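Local coordinates for protein of unknown function with cystatin-like fold (Xanthomonas campestris pv. campestris, PDB 3G8Z) that is of unknown function but, as a SnoaL-like protein with a cystatin-like fold, may bind or convert a small molecule, at residues V49-P54 against V130-F135; I23-S28 against L122-G127. One frame throughout, in Å; residues are numbered along the deposited sequence.

Interaction 1 (V49-P54 against V130-F135); sequences VIWHQP and VEVRLF
The H52 imidazole carries the R133 guanidinium on one face and the E131 carboxylate at its edge, while the W51 indole has V132 over one face and Q53 OE1 at its edge. These rings sit on opposite faces of a parallel strand pair, 49-53 beside 128-136, within the mixed sheet of this cystatin-like (SnoaL-like) fold. R133 NH2 lies over the centre of the imidazole; the two planes are 10° apart and their centres 3.8 Å, a parallel stack of guanidinium on imidazole. Extended to CD and then bent at chi3 (-62°), the R133 chain folds its guanidinium over the ring. H52 NE2 donates in its ring plane to the anti lone pair of E131 OE2, 2.7 Å away. H52 ND1 is hydrogen-bonded to T62 OG1, so bonds at both ring nitrogens fix the rotation of the ring. On the other face, V132 CG1 makes a CH-pi contact 3.8 Å from the centroid of the W51 six-membered ring, while V69 and M72 of helix 66-79 also pack on W51. Between the strands, I50 N to V130 O, V132 N to I50 O, H52 N to V132 O and L134 N to H52 O build the parallel ladder. Beyond it, P54 CG packs 3.3 Å from L134 O, an oxygen hydrogen-bonded to S95 OG of the second subunit. W51 NE1 reaches Q53 OE1 at 3.0 Å, nearly straight and in the indole plane.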
loop_
_atom_site.group_PDB
_atom_site.type_symbol
_atom_site.label_atom_id
_atom_site.label_comp_id
_atom_site.label_asym_id
_atom_site.label_seq_id
_atom_site.Cartn_x
_atom_site.Cartn_y
_atom_site.Cartn_z
ATOM N N VAL A 49 7.618 17.072 4.502
ATOM C CA VAL A 49 7.269 15.740 3.996
ATOM C C VAL A 49 8.391 14.722 4.238
ATOM O O VAL A 49 9.579 15.010 4.031
ATOM C CB VAL A 49 6.935 15.767 2.470
ATOM C CG1 VAL A 49 8.155 16.198 1.663
ATOM C CG2 VAL A 49 6.402 14.382 1.962
ATOM N N ILE A 50 8.014 13.539 4.702
ATOM C CA ILE A 50 8.940 12.415 4.806
ATOM C C ILE A 50 8.703 11.506 3.611
ATOM O O ILE A 50 7.619 10.993 3.425
ATOM C CB ILE A 50 8.706 11.590 6.082
ATOM C CG1 ILE A 50 8.848 12.465 7.333
ATOM C CG2 ILE A 50 9.688 10.424 6.130
ATOM C CD1 ILE A 50 8.256 11.823 8.599
ATOM N N TRP A 51 9.723 11.333 2.786
ATOM C CA TRP A 51 9.564 10.638 1.508
ATOM C C TRP A 51 10.444 9.384 1.460
ATOM O O TRP A 51 11.678 9.492 1.488
ATOM C CB TRP A 51 9.964 11.609 0.403
ATOM C CG TRP A 51 9.778 11.109 -0.965
ATOM C CD1 TRP A 51 10.521 10.159 -1.598
ATOM C CD2 TRP A 51 8.790 11.539 -1.901
ATOM N NE1 TRP A 51 10.049 9.958 -2.876
ATOM C CE2 TRP A 51 8.987 10.799 -3.086
ATOM C CE3 TRP A 51 7.768 12.487 -1.859
ATOM C CZ2 TRP A 51 8.200 10.991 -4.223
ATOM C CZ3 TRP A 51 6.992 12.671 -2.995
ATOM C CH2 TRP A 51 7.207 11.926 -4.149
ATOM N N HIS A 52 9.824 8.205 1.428
ATOM C CA HIS A 52 10.572 6.934 1.417
ATOM C C HIS A 52 10.640 6.348 -0.000
ATOM O O HIS A 52 9.631 5.896 -0.550
ATOM C CB HIS A 52 9.941 5.884 2.337
ATOM C CG HIS A 52 9.627 6.370 3.718
ATOM N ND1 HIS A 52 10.578 6.452 4.710
ATOM C CD2 HIS A 52 8.456 6.726 4.290
ATOM C CE1 HIS A 52 10.012 6.879 5.828
ATOM N NE2 HIS A 52 8.714 7.023 5.608
ATOM N N GLN A 53 11.823 6.363 -0.588
ATOM C CA GLN A 53 12.016 5.858 -1.930
ATOM C C GLN A 53 12.763 4.538 -1.826
ATOM O O GLN A 53 13.891 4.492 -1.307
ATOM C CB GLN A 53 12.821 6.880 -2.733
ATOM C CG GLN A 53 12.983 6.556 -4.220
ATOM C CD GLN A 53 11.814 7.001 -5.090
ATOM O OE1 GLN A 53 11.244 8.077 -4.896
ATOM N NE2 GLN A 53 11.459 6.172 -6.059
ATOM N N PRO A 54 12.147 3.455 -2.309
ATOM C CA PRO A 54 12.705 2.130 -2.177
ATOM C C PRO A 54 13.887 1.876 -3.093
ATOM O O PRO A 54 14.188 2.671 -3.982
ATOM C CB PRO A 54 11.536 1.234 -2.583
ATOM C CG PRO A 54 10.784 2.032 -3.530
ATOM C CD PRO A 54 10.874 3.436 -3.041
ATOM N N VAL A 130 1.951 14.418 4.157
ATOM C CA VAL A 130 3.014 14.539 5.160
ATOM C C VAL A 130 4.014 13.395 5.055
ATOM O O VAL A 130 5.162 13.510 5.501
ATOM C CB VAL A 130 2.457 14.662 6.616
ATOM C CG1 VAL A 130 1.697 15.973 6.790
ATOM C CG2 VAL A 130 1.573 13.487 7.013
ATOM N N GLU A 131 3.612 12.304 4.419
ATOM C CA GLU A 131 4.510 11.183 4.264
ATOM C C GLU A 131 4.193 10.432 2.998
ATOM O O GLU A 131 3.030 10.268 2.639
ATOM C CB GLU A 131 4.416 10.258 5.473
ATOM C CG GLU A 131 5.536 9.236 5.549
ATOM C CD GLU A 131 5.594 8.468 6.867
ATOM O OE1 GLU A 131 4.710 8.644 7.746
ATOM O OE2 GLU A 131 6.535 7.647 7.004
ATOM N N VAL A 132 5.238 9.951 2.335
ATOM C CA VAL A 132 5.108 9.231 1.080
ATOM C C VAL A 132 5.964 7.968 1.182
ATOM O O VAL A 132 7.131 8.044 1.606
ATOM C CB VAL A 132 5.588 10.103 -0.100
ATOM C CG1 VAL A 132 5.649 9.302 -1.395
ATOM C CG2 VAL A 132 4.672 11.362 -0.273
ATOM N N ARG A 133 5.380 6.819 0.850
ATOM C CA ARG A 133 6.154 5.588 0.708
ATOM C C ARG A 133 5.797 4.908 -0.580
ATOM O O ARG A 133 4.648 4.604 -0.811
ATOM C CB ARG A 133 5.947 4.606 1.867
ATOM C CG ARG A 133 6.902 3.408 1.757
ATOM C CD ARG A 133 6.700 2.418 2.850
ATOM N NE ARG A 133 6.959 2.977 4.163
ATOM C CZ ARG A 133 8.159 3.107 4.691
ATOM N NH1 ARG A 133 9.228 2.739 4.003
ATOM N NH2 ARG A 133 8.281 3.621 5.918
ATOM N N LEU A 134 6.803 4.686 -1.415
ATOM C CA LEU A 134 6.604 4.154 -2.742
ATOM C C LEU A 134 6.963 2.667 -2.775
ATOM O O LEU A 134 7.875 2.219 -2.079
ATOM C CB LEU A 134 7.465 4.934 -3.744
ATOM C CG LEU A 134 7.220 6.466 -3.790
ATOM C CD1 LEU A 134 7.929 7.150 -4.935
ATOM C CD2 LEU A 134 5.770 6.754 -3.839
ATOM N N PHE A 135 6.239 1.929 -3.611
ATOM C CA PHE A 135 6.430 0.519 -3.787
ATOM C C PHE A 135 6.457 0.228 -5.291
ATOM O O PHE A 135 5.648 0.774 -6.049
ATOM C CB PHE A 135 5.266 -0.263 -3.175
ATOM C CG PHE A 135 5.187 -0.173 -1.703
ATOM C CD1 PHE A 135 4.551 0.903 -1.100
ATOM C CD2 PHE A 135 5.693 -1.185 -0.911
ATOM C CE1 PHE A 135 4.460 0.976 0.276
ATOM C CE2 PHE A 135 5.604 -1.118 0.437
ATOM C CZ PHE A 135 4.986 -0.029 1.045
#

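Interaction 2 (I23-S28 against L122-G127); sequences IDIAKS and LRIEDG
The helical bond from K27 N to I23 O, 2.8 Å, closes the turn that presents I25 and A26 to I124, L122 and G127. This is helix-on-sheet packing in an alpha+beta cystatin-like fold: helix 22-35 lies over strand 112-125 near the hairpin that leads into strand 128-136. The segment axes cross at 122° and approach to 9.4 Å, a spacing across which the side-chain contacts between the two segments are all aliphatic; no hydrogen bond joins them. I25 and I124 point toward each other and slide past in opposite directions, so that CD1 of I25 meets CG2 of I124 at 3.6 Å while I25 CG2 lies beside I124 CD1. CG1 of I25 stands anti to the carbonyl carbon (chi1 -66°), and with chi2 at 147° CD1 reaches past I124 to the hairpin turn. There it lies 3.8 Å from G127 CA, with no side chain between them. D126 and G127, both at positive phi, form a type I' turn, and its glycine brings bare backbone against the isoleucine. One residue further along the helix, at A26, I124 CD1 lies against the helix backbone, 4.2 Å from A26 N. V99 and I101 of strand 98-109 and Y92 of strand 85-95 also pack on A26, so the helix packs across strands 112-125, 98-109 and 85-95. R123 and E125 alternate onto the opposite face of the sheet, where R123 NH1 and E125 OE2 form a salt bridge of 2.9 Å, the carboxylate oxygen lying at the guanidinium edge and in its plane. Back on the helix side, L122 CD1 touches the A26 methyl, CB, at 3.9 Å.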
loop_
_atom_site.group_PDB
_atom_site.type_symbol
_atom_site.label_atom_id
_atom_site.label_comp_id
_atom_site.label_asym_id
_atom_site.label_seq_id
_atom_site.Cartn_x
_atom_site.Cartn_y
_atom_site.Cartn_z
ATOM N N ILE A 23 -8.840 11.018 -0.096
ATOM C CA ILE A 23 -8.798 10.499 -1.461
ATOM C C ILE A 23 -8.823 11.652 -2.474
ATOM O O ILE A 23 -8.120 11.592 -3.476
ATOM C CB ILE A 23 -9.912 9.488 -1.748
ATOM C CG1 ILE A 23 -9.622 8.180 -0.970
ATOM C CG2 ILE A 23 -9.979 9.219 -3.248
ATOM C CD1 ILE A 23 -10.453 6.979 -1.412
ATOM N N ASP A 24 -9.583 12.703 -2.183
ATOM C CA ASP A 24 -9.575 13.902 -3.007
ATOM C C ASP A 24 -8.158 14.475 -3.091
ATOM O O ASP A 24 -7.678 14.817 -4.173
ATOM C CB ASP A 24 -10.510 14.966 -2.431
ATOM C CG ASP A 24 -11.967 14.591 -2.561
ATOM O OD1 ASP A 24 -12.315 13.977 -3.585
ATOM O OD2 ASP A 24 -12.750 14.906 -1.633
ATOM N N ILE A 25 -7.486 14.563 -1.950
ATOM C CA ILE A 25 -6.117 15.067 -1.929
ATOM C C ILE A 25 -5.175 14.161 -2.722
ATOM O O ILE A 25 -4.329 14.646 -3.476
ATOM C CB ILE A 25 -5.614 15.287 -0.483
ATOM C CG1 ILE A 25 -6.427 16.420 0.159
ATOM C CG2 ILE A 25 -4.124 15.638 -0.481
ATOM C CD1 ILE A 25 -6.638 16.245 1.654
ATOM N N ALA A 26 -5.338 12.840 -2.577
ATOM C CA ALA A 26 -4.508 11.883 -3.298
ATOM C C ALA A 26 -4.725 12.004 -4.802
ATOM O O ALA A 26 -3.768 11.905 -5.592
ATOM C CB ALA A 26 -4.795 10.462 -2.822
ATOM N N LYS A 27 -5.976 12.212 -5.208
ATOM C CA LYS A 27 -6.295 12.352 -6.630
ATOM C C LYS A 27 -5.680 13.621 -7.183
ATOM O O LYS A 27 -5.220 13.644 -8.319
ATOM C CB LYS A 27 -7.811 12.353 -6.853
ATOM C CG LYS A 27 -8.404 10.958 -6.691
ATOM C CD LYS A 27 -9.908 10.932 -6.917
ATOM C CE LYS A 27 -10.427 9.511 -6.975
ATOM N NZ LYS A 27 -11.927 9.528 -6.913
ATOM N N SER A 28 -5.670 14.678 -6.378
ATOM C CA SER A 28 -5.085 15.949 -6.814
ATOM C C SER A 28 -3.586 15.787 -7.021
ATOM O O SER A 28 -3.004 16.314 -7.979
ATOM C CB SER A 28 -5.386 17.046 -5.777
ATOM O OG SER A 28 -4.662 18.220 -6.066
ATOM N N LEU A 122 0.323 7.343 0.667
ATOM C CA LEU A 122 0.384 8.727 1.129
ATOM C C LEU A 122 -0.262 8.826 2.486
ATOM O O LEU A 122 -1.354 8.267 2.691
ATOM C CB LEU A 122 -0.378 9.676 0.187
ATOM C CG LEU A 122 -0.071 9.595 -1.312
ATOM C CD1 LEU A 122 -0.941 10.596 -2.085
ATOM C CD2 LEU A 122 1.388 9.816 -1.593
ATOM N N ARG A 123 0.383 9.538 3.397
ATOM C CA ARG A 123 -0.231 9.886 4.662
ATOM C C ARG A 123 -0.621 11.348 4.583
ATOM O O ARG A 123 0.190 12.173 4.225
ATOM C CB ARG A 123 0.714 9.673 5.838
ATOM C CG ARG A 123 -0.001 9.858 7.164
ATOM C CD ARG A 123 0.756 9.273 8.361
ATOM N NE ARG A 123 2.124 9.729 8.468
ATOM C CZ ARG A 123 2.532 10.793 9.170
ATOM N NH1 ARG A 123 1.680 11.565 9.831
ATOM N NH2 ARG A 123 3.818 11.100 9.204
ATOM N N ILE A 124 -1.879 11.648 4.865
ATOM C CA ILE A 124 -2.423 12.979 4.623
ATOM C C ILE A 124 -2.996 13.505 5.913
ATOM O O ILE A 124 -3.719 12.805 6.599
ATOM C CB ILE A 124 -3.490 12.938 3.532
ATOM C CG1 ILE A 124 -2.809 12.587 2.200
ATOM C CG2 ILE A 124 -4.285 14.253 3.479
ATOM C CD1 ILE A 124 -3.734 11.932 1.165
ATOM N N GLU A 125 -2.631 14.735 6.238
ATOM C CA GLU A 125 -3.021 15.389 7.481
ATOM C C GLU A 125 -3.274 16.843 7.192
ATOM O O GLU A 125 -2.446 17.490 6.576
ATOM C CB GLU A 125 -1.879 15.360 8.491
ATOM C CG GLU A 125 -1.747 14.124 9.336
ATOM C CD GLU A 125 -0.799 14.365 10.520
ATOM O OE1 GLU A 125 -0.667 15.535 10.953
ATOM O OE2 GLU A 125 -0.181 13.392 11.011
ATOM N N ASP A 126 -4.397 17.372 7.660
ATOM C CA ASP A 126 -4.664 18.803 7.539
ATOM C C ASP A 126 -4.468 19.272 6.103
ATOM O O ASP A 126 -3.921 20.344 5.860
ATOM C CB ASP A 126 -3.738 19.584 8.478
ATOM C CG ASP A 126 -3.975 19.257 9.945
ATOM O OD1 ASP A 126 -5.118 18.874 10.310
ATOM O OD2 ASP A 126 -3.014 19.385 10.744
ATOM N N GLY A 127 -4.913 18.463 5.149
ATOM C CA GLY A 127 -4.999 18.907 3.765
ATOM C C GLY A 127 -3.700 18.752 3.004
ATOM O O GLY A 127 -3.606 19.144 1.848
#

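How the interactions relate
Interactions 1 and 2 meet on neighbouring antiparallel strands, 112-125 and 128-136, with their centres about 14 Å apart. R123 is the main joint: its carbonyl O probably accepts from V130 N at 2.9 Å, and V130 and E131 together face it as a classic beta bulge. R123 NE also forms a salt bridge with E131 OE1, 2.9 Å, so the carboxylate that holds the histidine of interaction 1 is itself positioned from strand 112-125. On the helix-covered face, V132 CG2 packs against L122 CD2 at 3.9 Å, joining both apolar layers. Bound glycerol, probably from the crystallisation liquor, lies about 3 Å from the R133 side chain.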